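Local atomic coordinates of beta-galactoside alpha-2,6-sialyltransferase (Photobacterium sp., PDB entry 2Z4T), a protein that transfers sialic acid from CMP-sialic acid to the galactose of acceptors such as lactose, forming an alpha-2,6 linkage. Residues Q130-D134 and I227-D231; A145-W151 and N165-L171; Q160-L164 and L333-I337. All coordinates share one frame; numbering follows the deposited sequence.

Contact 1: residues Q130-D134 and I227-D231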
ATOM      1  N   GLN A 130       0.802   2.350   0.123  1.00 38.67           N
ATOM      2  CA  GLN A 130      -0.617   2.658   0.133  1.00 38.76           C
ATOM      3  C   GLN A 130      -1.455   1.504   0.711  1.00 38.95           C
ATOM      4  O   GLN A 130      -2.425   1.741   1.456  1.00 39.24           O
ATOM      5  CB  GLN A 130      -1.083   3.017  -1.260  1.00 38.35           C
ATOM      6  CG  GLN A 130      -0.552   4.334  -1.750  1.00 38.81           C
ATOM      7  CD  GLN A 130      -1.274   5.572  -1.179  1.00 39.49           C
ATOM      8  OE1 GLN A 130      -0.691   6.660  -1.113  1.00 41.52           O
ATOM      9  NE2 GLN A 130      -2.536   5.419  -0.796  1.00 38.66           N
ATOM     10  N   GLN A 131      -1.070   0.272   0.389  1.00 38.29           N
ATOM     11  CA  GLN A 131      -1.783  -0.904   0.881  1.00 37.96           C
ATOM     12  C   GLN A 131      -1.660  -0.992   2.391  1.00 38.20           C
ATOM     13  O   GLN A 131      -2.648  -1.267   3.067  1.00 38.63           O
ATOM     14  CB  GLN A 131      -1.277  -2.193   0.202  1.00 38.13           C
ATOM     15  CG  GLN A 131      -1.522  -2.239  -1.318  1.00 36.81           C
ATOM     16  CD  GLN A 131      -0.842  -3.418  -2.016  1.00 38.52           C
ATOM     17  OE1 GLN A 131       0.135  -3.989  -1.499  1.00 40.80           O
ATOM     18  NE2 GLN A 131      -1.375  -3.812  -3.189  1.00 36.84           N
ATOM     19  N   LEU A 132      -0.465  -0.719   2.925  1.00 38.10           N
ATOM     20  CA  LEU A 132      -0.245  -0.678   4.359  1.00 38.09           C
ATOM     21  C   LEU A 132      -1.219   0.266   5.033  1.00 39.19           C
ATOM     22  O   LEU A 132      -1.814  -0.072   6.071  1.00 40.17           O
ATOM     23  CB  LEU A 132       1.151  -0.171   4.693  1.00 37.58           C
ATOM     24  CG  LEU A 132       1.886  -0.717   5.929  1.00 37.29           C
ATOM     25  CD1 LEU A 132       2.830   0.287   6.520  1.00 34.84           C
ATOM     26  CD2 LEU A 132       0.995  -1.305   7.017  1.00 37.36           C
ATOM     27  N   MET A 133      -1.349   1.463   4.477  1.00 39.21           N
ATOM     28  CA  MET A 133      -2.251   2.446   5.040  1.00 40.00           C
ATOM     29  C   MET A 133      -3.713   1.965   4.971  1.00 39.74           C
ATOM     30  O   MET A 133      -4.471   2.220   5.893  1.00 39.68           O
ATOM     31  CB  MET A 133      -2.068   3.806   4.358  1.00 39.85           C
ATOM     32  CG  MET A 133      -0.738   4.473   4.678  1.00 40.03           C
ATOM     33  SD  MET A 133      -0.663   6.208   4.172  1.00 41.85           S
ATOM     34  CE  MET A 133      -0.755   6.104   2.384  1.00 41.20           C
ATOM     35  N   ASP A 134      -4.088   1.261   3.891  1.00 39.53           N
ATOM     36  CA  ASP A 134      -5.426   0.654   3.770  1.00 39.30           C
ATOM     37  C   ASP A 134      -5.703  -0.412   4.834  1.00 39.78           C
ATOM     38  O   ASP A 134      -6.838  -0.533   5.310  1.00 39.72           O
ATOM     39  CB  ASP A 134      -5.629   0.039   2.396  1.00 38.61           C
ATOM     40  CG  ASP A 134      -5.696   1.078   1.290  1.00 38.29           C
ATOM     41  OD1 ASP A 134      -5.890   2.301   1.562  1.00 39.47           O
ATOM     42  OD2 ASP A 134      -5.545   0.669   0.132  1.00 34.22           O
ATOM     43  N   ILE A 227     -11.613  -4.009  -6.446  1.00 41.08           N
ATOM     44  CA  ILE A 227     -10.207  -4.120  -6.804  1.00 40.25           C
ATOM     45  C   ILE A 227      -9.591  -2.730  -6.771  1.00 40.51           C
ATOM     46  O   ILE A 227     -10.057  -1.809  -7.450  1.00 40.28           O
ATOM     47  CB  ILE A 227      -9.991  -4.777  -8.193  1.00 40.24           C
ATOM     48  CG1 ILE A 227     -10.790  -6.090  -8.291  1.00 39.30           C
ATOM     49  CG2 ILE A 227      -8.508  -4.986  -8.449  1.00 38.81           C
ATOM     50  CD1 ILE A 227     -10.655  -6.814  -9.604  1.00 39.57           C
ATOM     51  N   ASP A 228      -8.558  -2.583  -5.943  1.00 40.69           N
ATOM     52  CA  ASP A 228      -7.768  -1.351  -5.865  1.00 40.37           C
ATOM     53  C   ASP A 228      -6.506  -1.494  -6.689  1.00 39.67           C
ATOM     54  O   ASP A 228      -5.791  -2.496  -6.577  1.00 39.56           O
ATOM     55  CB  ASP A 228      -7.363  -1.068  -4.424  1.00 40.62           C
ATOM     56  CG  ASP A 228      -8.453  -0.386  -3.628  1.00 43.26           C
ATOM     57  OD1 ASP A 228      -9.285   0.330  -4.238  1.00 43.74           O
ATOM     58  OD2 ASP A 228      -8.456  -0.557  -2.370  1.00 46.55           O
ATOM     59  N   LEU A 229      -6.221  -0.487  -7.497  1.00 38.96           N
ATOM     60  CA  LEU A 229      -4.985  -0.455  -8.262  1.00 38.80           C
ATOM     61  C   LEU A 229      -4.137   0.770  -7.881  1.00 38.69           C
ATOM     62  O   LEU A 229      -4.588   1.924  -8.007  1.00 39.26           O
ATOM     63  CB  LEU A 229      -5.300  -0.515  -9.760  1.00 38.76           C
ATOM     64  CG  LEU A 229      -6.149  -1.783  -9.949  1.00 39.19           C
ATOM     65  CD1 LEU A 229      -7.428  -1.554 -10.751  1.00 38.70           C
ATOM     66  CD2 LEU A 229      -5.342  -3.016 -10.397  1.00 35.68           C
ATOM     67  N   TYR A 230      -2.933   0.507  -7.381  1.00 37.94           N
ATOM     68  CA  TYR A 230      -2.021   1.551  -6.959  1.00 38.08           C
ATOM     69  C   TYR A 230      -0.822   1.455  -7.868  1.00 38.26           C
ATOM     70  O   TYR A 230      -0.286   0.356  -8.050  1.00 38.40           O
ATOM     71  CB  TYR A 230      -1.587   1.355  -5.494  1.00 38.44           C
ATOM     72  CG  TYR A 230      -2.667   1.623  -4.472  1.00 38.09           C
ATOM     73  CD1 TYR A 230      -3.329   0.573  -3.829  1.00 38.41           C
ATOM     74  CD2 TYR A 230      -3.037   2.928  -4.149  1.00 39.94           C
ATOM     75  CE1 TYR A 230      -4.360   0.811  -2.885  1.00 37.90           C
ATOM     76  CE2 TYR A 230      -4.050   3.192  -3.193  1.00 40.36           C
ATOM     77  CZ  TYR A 230      -4.702   2.124  -2.576  1.00 40.24           C
ATOM     78  OH  TYR A 230      -5.681   2.390  -1.645  1.00 40.17           O
ATOM     79  N   ASP A 231      -0.418   2.592  -8.445  1.00 38.10           N
ATOM     80  CA  ASP A 231       0.714   2.667  -9.381  1.00 38.13           C
ATOM     81  C   ASP A 231       2.035   2.227  -8.764  1.00 38.04           C
ATOM     82  O   ASP A 231       2.375   2.630  -7.659  1.00 37.42           O
ATOM     83  CB  ASP A 231       0.913   4.095  -9.897  1.00 38.30           C
ATOM     84  CG  ASP A 231      -0.187   4.546 -10.830  1.00 38.66           C
ATOM     85  OD1 ASP A 231      -0.811   3.664 -11.452  1.00 40.50           O
ATOM     86  OD2 ASP A 231      -0.429   5.778 -10.929  1.00 38.64           O
TER
HETATM   87  O   HOH W   1      -5.812  -1.756  -1.002  1.00 26.58           O
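The ring of Y230 is met over one face by the CB methylene of Q130 and approached at its hydroxyl edge by the carboxylate of D134, while water 1 lies at the edge in the ring plane. Q130 CB stands 3.6 Å from the Y230 ring centroid, only 19° off the ring normal, a CH-pi contact displaced toward the CD2-CE2 side. At the CD1 side, Q131 CG touches more loosely and obliquely; its amide is committed to W151 and S199. H291 of the neighbouring strand stacks with the Y230 ring.

The polar half of the contact lies one turn further along the helix. There D134, its CG beside the backbone N (chi1 -68°), is aimed at Y230 from the opposite direction, the carboxylate plane turned 43° from that of the ring. Y230 OH donates to D134 OD2 in a bond of 2.5 Å, very short as modelled and of doubtful length. The same oxygen accepts a second bond, from water 1 at 2.7 Å, and that water gives its other proton to D228 OD2 at 3.2 Å. D228 OD1 is held in turn by N226. D134 OD2 and D228 OD2 stand 4.0 Å apart, a like-charged pair joined through the water.

Helix 126-141 is thus fastened to strand 222-230 of the central sheet by a tyrosine that is apolar along its face and polar at its end. Two protons directed at D134 OD2 would probably help to stabilise a negative carboxylate, whereas nearby D228 would probably make ionisation of both acids more costly, with water 1 offsetting part of that cost.

Contact 2: residues A145-W151 and N165-L171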
ATOM      1  N   ALA A 145     -12.307  -8.891   9.088  1.00 43.17           N
ATOM      2  CA  ALA A 145     -11.630  -9.212   7.823  1.00 42.69           C
ATOM      3  C   ALA A 145     -10.307  -9.920   8.076  1.00 42.38           C
ATOM      4  O   ALA A 145      -9.589  -9.581   9.027  1.00 42.03           O
ATOM      5  CB  ALA A 145     -11.408  -7.952   6.978  1.00 42.71           C
ATOM      6  N   GLN A 146     -10.017 -10.924   7.246  1.00 42.39           N
ATOM      7  CA  GLN A 146      -8.709 -11.587   7.198  1.00 42.40           C
ATOM      8  C   GLN A 146      -7.888 -10.911   6.116  1.00 42.01           C
ATOM      9  O   GLN A 146      -8.431 -10.497   5.077  1.00 42.32           O
ATOM     10  CB  GLN A 146      -8.846 -13.072   6.830  1.00 42.69           C
ATOM     11  CG  GLN A 146      -9.253 -14.016   7.977  1.00 46.31           C
ATOM     12  CD  GLN A 146      -8.302 -13.984   9.190  1.00 51.97           C
ATOM     13  OE1 GLN A 146      -8.742 -14.103  10.330  1.00 53.80           O
ATOM     14  NE2 GLN A 146      -7.001 -13.819   8.942  1.00 54.53           N
ATOM     15  N   ARG A 147      -6.578 -10.833   6.322  1.00 41.25           N
ATOM     16  CA  ARG A 147      -5.730 -10.085   5.401  1.00 40.32           C
ATOM     17  C   ARG A 147      -4.529 -10.887   4.946  1.00 40.39           C
ATOM     18  O   ARG A 147      -3.779 -11.433   5.756  1.00 40.56           O
ATOM     19  CB  ARG A 147      -5.317  -8.752   6.016  1.00 39.23           C
ATOM     20  CG  ARG A 147      -6.504  -7.923   6.401  1.00 38.19           C
ATOM     21  CD  ARG A 147      -6.125  -6.510   6.846  1.00 39.18           C
ATOM     22  NE  ARG A 147      -7.359  -5.822   7.189  1.00 39.36           N
ATOM     23  CZ  ARG A 147      -7.946  -5.895   8.381  1.00 39.11           C
ATOM     24  NH1 ARG A 147      -7.365  -6.569   9.367  1.00 36.12           N
ATOM     25  NH2 ARG A 147      -9.106  -5.275   8.586  1.00 40.25           N
ATOM     26  N   TYR A 148      -4.370 -10.957   3.631  1.00 40.06           N
ATOM     27  CA  TYR A 148      -3.288 -11.686   3.009  1.00 39.48           C
ATOM     28  C   TYR A 148      -2.440 -10.689   2.241  1.00 39.01           C
ATOM     29  O   TYR A 148      -2.961  -9.911   1.427  1.00 39.22           O
ATOM     30  CB  TYR A 148      -3.829 -12.714   2.018  1.00 39.79           C
ATOM     31  CG  TYR A 148      -4.636 -13.857   2.590  1.00 40.22           C
ATOM     32  CD1 TYR A 148      -4.693 -14.095   3.955  1.00 40.66           C
ATOM     33  CD2 TYR A 148      -5.313 -14.737   1.736  1.00 41.33           C
ATOM     34  CE1 TYR A 148      -5.438 -15.154   4.469  1.00 41.09           C
ATOM     35  CE2 TYR A 148      -6.041 -15.795   2.228  1.00 41.13           C
ATOM     36  CZ  TYR A 148      -6.097 -16.005   3.597  1.00 41.01           C
ATOM     37  OH  TYR A 148      -6.827 -17.049   4.093  1.00 41.38           O
ATOM     38  N   ILE A 149      -1.137 -10.725   2.492  1.00 37.84           N
ATOM     39  CA  ILE A 149      -0.191  -9.891   1.785  1.00 36.19           C
ATOM     40  C   ILE A 149       0.839 -10.736   1.059  1.00 36.15           C
ATOM     41  O   ILE A 149       1.168 -11.860   1.484  1.00 35.67           O
ATOM     42  CB  ILE A 149       0.535  -8.915   2.743  1.00 36.27           C
ATOM     43  CG1 ILE A 149       1.436  -9.661   3.737  1.00 35.45           C
ATOM     44  CG2 ILE A 149      -0.467  -7.997   3.427  1.00 35.69           C
ATOM     45  CD1 ILE A 149       2.243  -8.750   4.690  1.00 35.57           C
ATOM     46  N   ALA A 150       1.329 -10.210  -0.058  1.00 35.68           N
ATOM     47  CA  ALA A 150       2.528 -10.748  -0.670  1.00 35.88           C
ATOM     48  C   ALA A 150       3.316  -9.522  -1.053  1.00 36.41           C
ATOM     49  O   ALA A 150       3.047  -8.896  -2.088  1.00 36.40           O
ATOM     50  CB  ALA A 150       2.205 -11.609  -1.876  1.00 34.96           C
ATOM     51  N   TRP A 151       4.250  -9.157  -0.175  1.00 37.14           N
ATOM     52  CA  TRP A 151       5.002  -7.893  -0.265  1.00 37.60           C
ATOM     53  C   TRP A 151       6.480  -8.161  -0.421  1.00 38.02           C
ATOM     54  O   TRP A 151       7.015  -9.127   0.129  1.00 38.04           O
ATOM     55  CB  TRP A 151       4.824  -7.047   1.000  1.00 37.41           C
ATOM     56  CG  TRP A 151       3.531  -6.248   1.110  1.00 38.25           C
ATOM     57  CD1 TRP A 151       2.634  -5.982   0.112  1.00 38.96           C
ATOM     58  CD2 TRP A 151       3.021  -5.595   2.289  1.00 37.84           C
ATOM     59  NE1 TRP A 151       1.590  -5.219   0.598  1.00 39.14           N
ATOM     60  CE2 TRP A 151       1.806  -4.967   1.927  1.00 38.15           C
ATOM     61  CE3 TRP A 151       3.473  -5.486   3.615  1.00 36.31           C
ATOM     62  CZ2 TRP A 151       1.038  -4.232   2.841  1.00 38.86           C
ATOM     63  CZ3 TRP A 151       2.706  -4.763   4.530  1.00 37.52           C
ATOM     64  CH2 TRP A 151       1.511  -4.134   4.136  1.00 37.69           C
ATOM     65  N   ASN A 165      -4.271  -8.964  11.659  1.00 44.18           N
ATOM     66  CA  ASN A 165      -4.927 -10.116  11.060  1.00 44.04           C
ATOM     67  C   ASN A 165      -4.331 -10.497   9.697  1.00 43.66           C
ATOM     68  O   ASN A 165      -5.060 -10.932   8.778  1.00 43.66           O
ATOM     69  CB  ASN A 165      -6.398  -9.779  10.864  1.00 44.44           C
ATOM     70  CG  ASN A 165      -7.289 -10.396  11.900  1.00 46.14           C
ATOM     71  OD1 ASN A 165      -8.481 -10.468  11.680  1.00 48.87           O
ATOM     72  ND2 ASN A 165      -6.729 -10.862  13.020  1.00 47.71           N
ATOM     73  N   ILE A 166      -3.016 -10.305   9.569  1.00 42.69           N
ATOM     74  CA  ILE A 166      -2.282 -10.563   8.333  1.00 41.66           C
ATOM     75  C   ILE A 166      -1.709 -11.978   8.334  1.00 41.28           C
ATOM     76  O   ILE A 166      -1.168 -12.423   9.342  1.00 41.31           O
ATOM     77  CB  ILE A 166      -1.098  -9.567   8.168  1.00 41.59           C
ATOM     78  CG1 ILE A 166      -1.603  -8.171   7.790  1.00 40.89           C
ATOM     79  CG2 ILE A 166      -0.103 -10.068   7.122  1.00 40.33           C
ATOM     80  CD1 ILE A 166      -0.614  -7.058   8.083  1.00 41.00           C
ATOM     81  N   THR A 167      -1.845 -12.673   7.207  1.00 40.66           N
ATOM     82  CA  THR A 167      -0.987 -13.802   6.869  1.00 40.01           C
ATOM     83  C   THR A 167      -0.158 -13.356   5.671  1.00 40.21           C
ATOM     84  O   THR A 167      -0.685 -12.721   4.758  1.00 40.52           O
ATOM     85  CB  THR A 167      -1.797 -15.040   6.460  1.00 40.14           C
ATOM     86  OG1 THR A 167      -2.853 -15.260   7.400  1.00 39.82           O
ATOM     87  CG2 THR A 167      -0.905 -16.263   6.389  1.00 37.34           C
ATOM     88  N   SER A 168       1.126 -13.707   5.671  1.00 40.04           N
ATOM     89  CA  SER A 168       2.076 -13.251   4.666  1.00 40.18           C
ATOM     90  C   SER A 168       2.481 -14.375   3.713  1.00 40.27           C
ATOM     91  O   SER A 168       2.570 -15.532   4.118  1.00 40.32           O
ATOM     92  CB  SER A 168       3.331 -12.734   5.372  1.00 40.11           C
ATOM     93  OG  SER A 168       4.244 -12.200   4.432  1.00 40.91           O
ATOM     94  N   PHE A 169       2.770 -14.031   2.462  1.00 40.29           N
ATOM     95  CA  PHE A 169       3.170 -15.032   1.449  1.00 40.48           C
ATOM     96  C   PHE A 169       4.349 -14.521   0.631  1.00 40.54           C
ATOM     97  O   PHE A 169       4.415 -13.348   0.302  1.00 40.41           O
ATOM     98  CB  PHE A 169       2.001 -15.356   0.508  1.00 40.51           C
ATOM     99  CG  PHE A 169       0.826 -15.985   1.194  1.00 40.21           C
ATOM    100  CD1 PHE A 169       0.622 -17.366   1.111  1.00 40.03           C
ATOM    101  CD2 PHE A 169      -0.073 -15.201   1.934  1.00 40.46           C
ATOM    102  CE1 PHE A 169      -0.464 -17.971   1.746  1.00 40.06           C
ATOM    103  CE2 PHE A 169      -1.159 -15.779   2.584  1.00 41.33           C
ATOM    104  CZ  PHE A 169      -1.365 -17.181   2.484  1.00 41.35           C
ATOM    105  N   ALA A 170       5.287 -15.403   0.311  1.00 40.56           N
ATOM    106  CA  ALA A 170       6.480 -14.986  -0.415  1.00 40.53           C
ATOM    107  C   ALA A 170       6.202 -14.850  -1.922  1.00 40.60           C
ATOM    108  O   ALA A 170       5.781 -15.804  -2.566  1.00 41.07           O
ATOM    109  CB  ALA A 170       7.626 -15.975  -0.151  1.00 39.65           C
ATOM    110  N   LEU A 171       6.448 -13.672  -2.476  1.00 40.72           N
ATOM    111  CA  LEU A 171       6.356 -13.452  -3.919  1.00 41.08           C
ATOM    112  C   LEU A 171       7.265 -14.396  -4.722  1.00 41.88           C
ATOM    113  O   LEU A 171       8.418 -14.607  -4.363  1.00 42.64           O
ATOM    114  CB  LEU A 171       6.730 -12.000  -4.237  1.00 40.24           C
ATOM    115  CG  LEU A 171       5.763 -10.953  -3.715  1.00 38.99           C
ATOM    116  CD1 LEU A 171       6.457  -9.636  -3.664  1.00 36.84           C
ATOM    117  CD2 LEU A 171       4.506 -10.890  -4.593  1.00 36.63           C
TER
HETATM  118  O   HOH W   2      -4.825 -13.713   7.522  1.00 32.58           O
HETATM  119  O   HOH W   3       7.402 -11.677  -0.400  1.00 33.80           O
HETATM  120  O   HOH W   4       4.870 -11.051   2.023  1.00 39.06           O
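R147 N donates to N165 O (2.9 Å), and R147 O receives T167 N at 2.7 Å in the straighter of the two bonds. The ladder continues with I149 N to T167 O (3.1 Å) and ends with F169 N to I149 O (2.9 Å), where the N-H...O angle falls to 133°. R147 and I149 therefore have both backbone groups satisfied across the pair, while Y148 bonds to strand 103-122. Three waters bridge further polar atoms: water 2 donates to N165 O and bonds T167 OG1; water 3 links W151 O to L171 N; water 4 accepts from W151 N and bonds S168 OG. The R147 guanidinium has E118 in a salt bridge, with L164 O and S138 as further partners.

The F169 edge points at the Y148 ring face, centroids 5.5 Å apart and planes at 61°. With I149 CG1 between its backbone N and carbonyl carbon (chi1 66°), I149 CD1 reaches I166 CG2 at 3.6 Å. Separately, L171 CD2 meets A150 CB at 3.6 Å. A Schellman motif at N165 ends helix 158-164 just before strand 166-168, which completes the beta-alpha-beta unit of a Rossmann-like sheet, as expected in a GT-B domain.

Contact 3: residues Q160-L164 and L333-I337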
ATOM      1  N   GLN A 160       2.993  -7.621  14.728  1.00 47.24           N
ATOM      2  CA  GLN A 160       2.306  -6.664  13.875  1.00 47.06           C
ATOM      3  C   GLN A 160       1.262  -7.349  12.997  1.00 47.12           C
ATOM      4  O   GLN A 160       0.123  -6.892  12.921  1.00 46.14           O
ATOM      5  CB  GLN A 160       3.319  -5.883  13.038  1.00 46.88           C
ATOM      6  CG  GLN A 160       4.030  -4.801  13.854  1.00 48.24           C
ATOM      7  CD  GLN A 160       5.381  -4.392  13.293  1.00 49.27           C
ATOM      8  OE1 GLN A 160       5.823  -4.873  12.238  1.00 48.53           O
ATOM      9  NE2 GLN A 160       6.041  -3.486  13.996  1.00 47.73           N
ATOM     10  N   MET A 161       1.655  -8.459  12.367  1.00 47.64           N
ATOM     11  CA  MET A 161       0.728  -9.284  11.588  1.00 48.87           C
ATOM     12  C   MET A 161      -0.471  -9.691  12.426  1.00 48.98           C
ATOM     13  O   MET A 161      -1.626  -9.465  12.040  1.00 48.70           O
ATOM     14  CB  MET A 161       1.431 -10.503  10.989  1.00 48.52           C
ATOM     15  CG  MET A 161       2.422 -10.110   9.878  1.00 49.44           C
ATOM     16  SD  MET A 161       2.973 -11.491   8.873  1.00 50.12           S
ATOM     17  CE  MET A 161       4.125 -12.276   9.988  1.00 50.09           C
ATOM     18  N   LYS A 162      -0.184 -10.235  13.601  1.00 49.73           N
ATOM     19  CA  LYS A 162      -1.240 -10.672  14.494  1.00 50.91           C
ATOM     20  C   LYS A 162      -2.175  -9.497  14.813  1.00 50.13           C
ATOM     21  O   LYS A 162      -3.389  -9.625  14.764  1.00 50.41           O
ATOM     22  CB  LYS A 162      -0.663 -11.322  15.750  1.00 51.29           C
ATOM     23  CG  LYS A 162      -1.604 -12.366  16.353  1.00 55.95           C
ATOM     24  CD  LYS A 162      -2.415 -11.822  17.551  1.00 59.82           C
ATOM     25  CE  LYS A 162      -1.737 -12.150  18.906  1.00 61.21           C
ATOM     26  NZ  LYS A 162      -2.529 -11.670  20.088  1.00 60.15           N
ATOM     27  N   GLU A 163      -1.599  -8.340  15.074  1.00 48.98           N
ATOM     28  CA  GLU A 163      -2.382  -7.163  15.366  1.00 48.44           C
ATOM     29  C   GLU A 163      -3.282  -6.736  14.203  1.00 47.35           C
ATOM     30  O   GLU A 163      -4.315  -6.106  14.409  1.00 46.75           O
ATOM     31  CB  GLU A 163      -1.428  -6.038  15.703  1.00 49.08           C
ATOM     32  CG  GLU A 163      -1.927  -5.093  16.715  1.00 51.40           C
ATOM     33  CD  GLU A 163      -0.822  -4.212  17.219  1.00 55.53           C
ATOM     34  OE1 GLU A 163       0.335  -4.690  17.367  1.00 57.04           O
ATOM     35  OE2 GLU A 163      -1.127  -3.036  17.473  1.00 57.63           O
ATOM     36  N   LEU A 164      -2.885  -7.068  12.977  1.00 46.35           N
ATOM     37  CA  LEU A 164      -3.639  -6.629  11.803  1.00 44.88           C
ATOM     38  C   LEU A 164      -4.283  -7.776  11.052  1.00 44.36           C
ATOM     39  O   LEU A 164      -4.789  -7.588   9.940  1.00 43.57           O
ATOM     40  CB  LEU A 164      -2.757  -5.806  10.864  1.00 44.37           C
ATOM     41  CG  LEU A 164      -2.235  -4.502  11.447  1.00 43.49           C
ATOM     42  CD1 LEU A 164      -1.115  -3.983  10.602  1.00 42.98           C
ATOM     43  CD2 LEU A 164      -3.355  -3.481  11.547  1.00 42.83           C
ATOM     44  N   LEU A 333       1.738   2.436  15.065  1.00 40.68           N
ATOM     45  CA  LEU A 333       1.833   1.122  14.467  1.00 40.77           C
ATOM     46  C   LEU A 333       2.372   1.249  13.029  1.00 41.02           C
ATOM     47  O   LEU A 333       3.244   0.480  12.618  1.00 41.49           O
ATOM     48  CB  LEU A 333       0.481   0.407  14.511  1.00 40.70           C
ATOM     49  CG  LEU A 333       0.405  -0.978  13.864  1.00 41.07           C
ATOM     50  CD1 LEU A 333       1.402  -1.989  14.510  1.00 38.56           C
ATOM     51  CD2 LEU A 333      -1.051  -1.483  13.897  1.00 39.69           C
ATOM     52  N   PHE A 334       1.876   2.246  12.307  1.00 40.27           N
ATOM     53  CA  PHE A 334       2.344   2.563  10.968  1.00 40.02           C
ATOM     54  C   PHE A 334       3.856   2.833  10.909  1.00 39.95           C
ATOM     55  O   PHE A 334       4.567   2.180  10.129  1.00 39.79           O
ATOM     56  CB  PHE A 334       1.543   3.753  10.416  1.00 39.72           C
ATOM     57  CG  PHE A 334       1.952   4.184   9.043  1.00 39.40           C
ATOM     58  CD1 PHE A 334       1.636   3.416   7.935  1.00 38.59           C
ATOM     59  CD2 PHE A 334       2.630   5.387   8.854  1.00 39.17           C
ATOM     60  CE1 PHE A 334       2.020   3.829   6.658  1.00 38.33           C
ATOM     61  CE2 PHE A 334       3.015   5.814   7.579  1.00 37.94           C
ATOM     62  CZ  PHE A 334       2.712   5.033   6.482  1.00 37.66           C
ATOM     63  N   LEU A 335       4.342   3.776  11.728  1.00 39.29           N
ATOM     64  CA  LEU A 335       5.766   4.165  11.688  1.00 39.43           C
ATOM     65  C   LEU A 335       6.653   2.983  12.030  1.00 39.31           C
ATOM     66  O   LEU A 335       7.757   2.796  11.494  1.00 39.17           O
ATOM     67  CB  LEU A 335       6.085   5.355  12.625  1.00 38.72           C
ATOM     68  CG  LEU A 335       5.346   6.656  12.307  1.00 38.16           C
ATOM     69  CD1 LEU A 335       5.824   7.779  13.200  1.00 36.91           C
ATOM     70  CD2 LEU A 335       5.465   7.037  10.809  1.00 36.07           C
ATOM     71  N   SER A 336       6.125   2.186  12.930  1.00 39.18           N
ATOM     72  CA  SER A 336       6.792   1.025  13.405  1.00 39.95           C
ATOM     73  C   SER A 336       6.881  -0.028  12.295  1.00 39.83           C
ATOM     74  O   SER A 336       7.930  -0.629  12.097  1.00 40.70           O
ATOM     75  CB  SER A 336       6.026   0.515  14.609  1.00 39.70           C
ATOM     76  OG  SER A 336       6.554  -0.706  15.008  1.00 42.76           O
ATOM     77  N   ILE A 337       5.803  -0.230  11.547  1.00 39.36           N
ATOM     78  CA  ILE A 337       5.852  -1.159  10.428  1.00 38.93           C
ATOM     79  C   ILE A 337       6.764  -0.700   9.278  1.00 39.77           C
ATOM     80  O   ILE A 337       7.456  -1.522   8.688  1.00 39.89           O
ATOM     81  CB  ILE A 337       4.448  -1.543   9.911  1.00 38.75           C
ATOM     82  CG1 ILE A 337       3.685  -2.289  11.020  1.00 37.53           C
ATOM     83  CG2 ILE A 337       4.578  -2.433   8.659  1.00 37.61           C
ATOM     84  CD1 ILE A 337       2.226  -2.596  10.710  1.00 37.41           C
TER
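Helix 158-164, the connecting helix of a beta-alpha-beta unit in the GT-B fold, packs here against helix 328-338, with Q160, E163 and L164 facing L333, S336 and I337. The axes of the two segments run roughly antiparallel, at 142°, and stay 11.9 Å apart, so side chains alone bridge the gap. L164 and L333 reach toward each other tip to tip, CD2 to CD2 at 3.9 Å. L164 CD1 meets I337 CD1 in the same manner at 3.6 Å, giving a small apolar core between the helices.

Around this core lie two longer side chains. Q160 slides past I337 in the opposite direction, its extended chain laying CD against I337 CG1 at 3.5 Å; its OE1 is held by T157 N. L333 has CG anti to its backbone N (chi1 178°), which carries its two methyls between Q160 and L164, CD1 meeting Q160 CG at 3.9 Å. E163 comes at L333 from the opposite direction, its acid engaged in a salt bridge with K329, one turn back on the partner helix. Q160 NE2 lies 3.0 Å from S336 OG, but the angle is too poor for a hydrogen bond.

How the contacts relate
Helix 126-141 and strand 146-151 bind the three contacts together. Contact 1 touches contact 2 through Q131 OE1, which accepts from W151 NE1 at 2.8 Å. The same helix also meets contact 3: M133 CG lies 3.5 Å from F334 CE1, with L132 against F334 and I337. Contacts 2 and 3 share the crossover helix, and R147 NH1 reaches L164 O at 2.8 Å. The magnesium ion bound at A124 and T128 comes about 4 Å from the side chain of W151 in contact 2, and about 11 Å from that of I337 in contact 3. Separately, the Q130 side chain of contact 1 lies about 9 Å from the bound CMP.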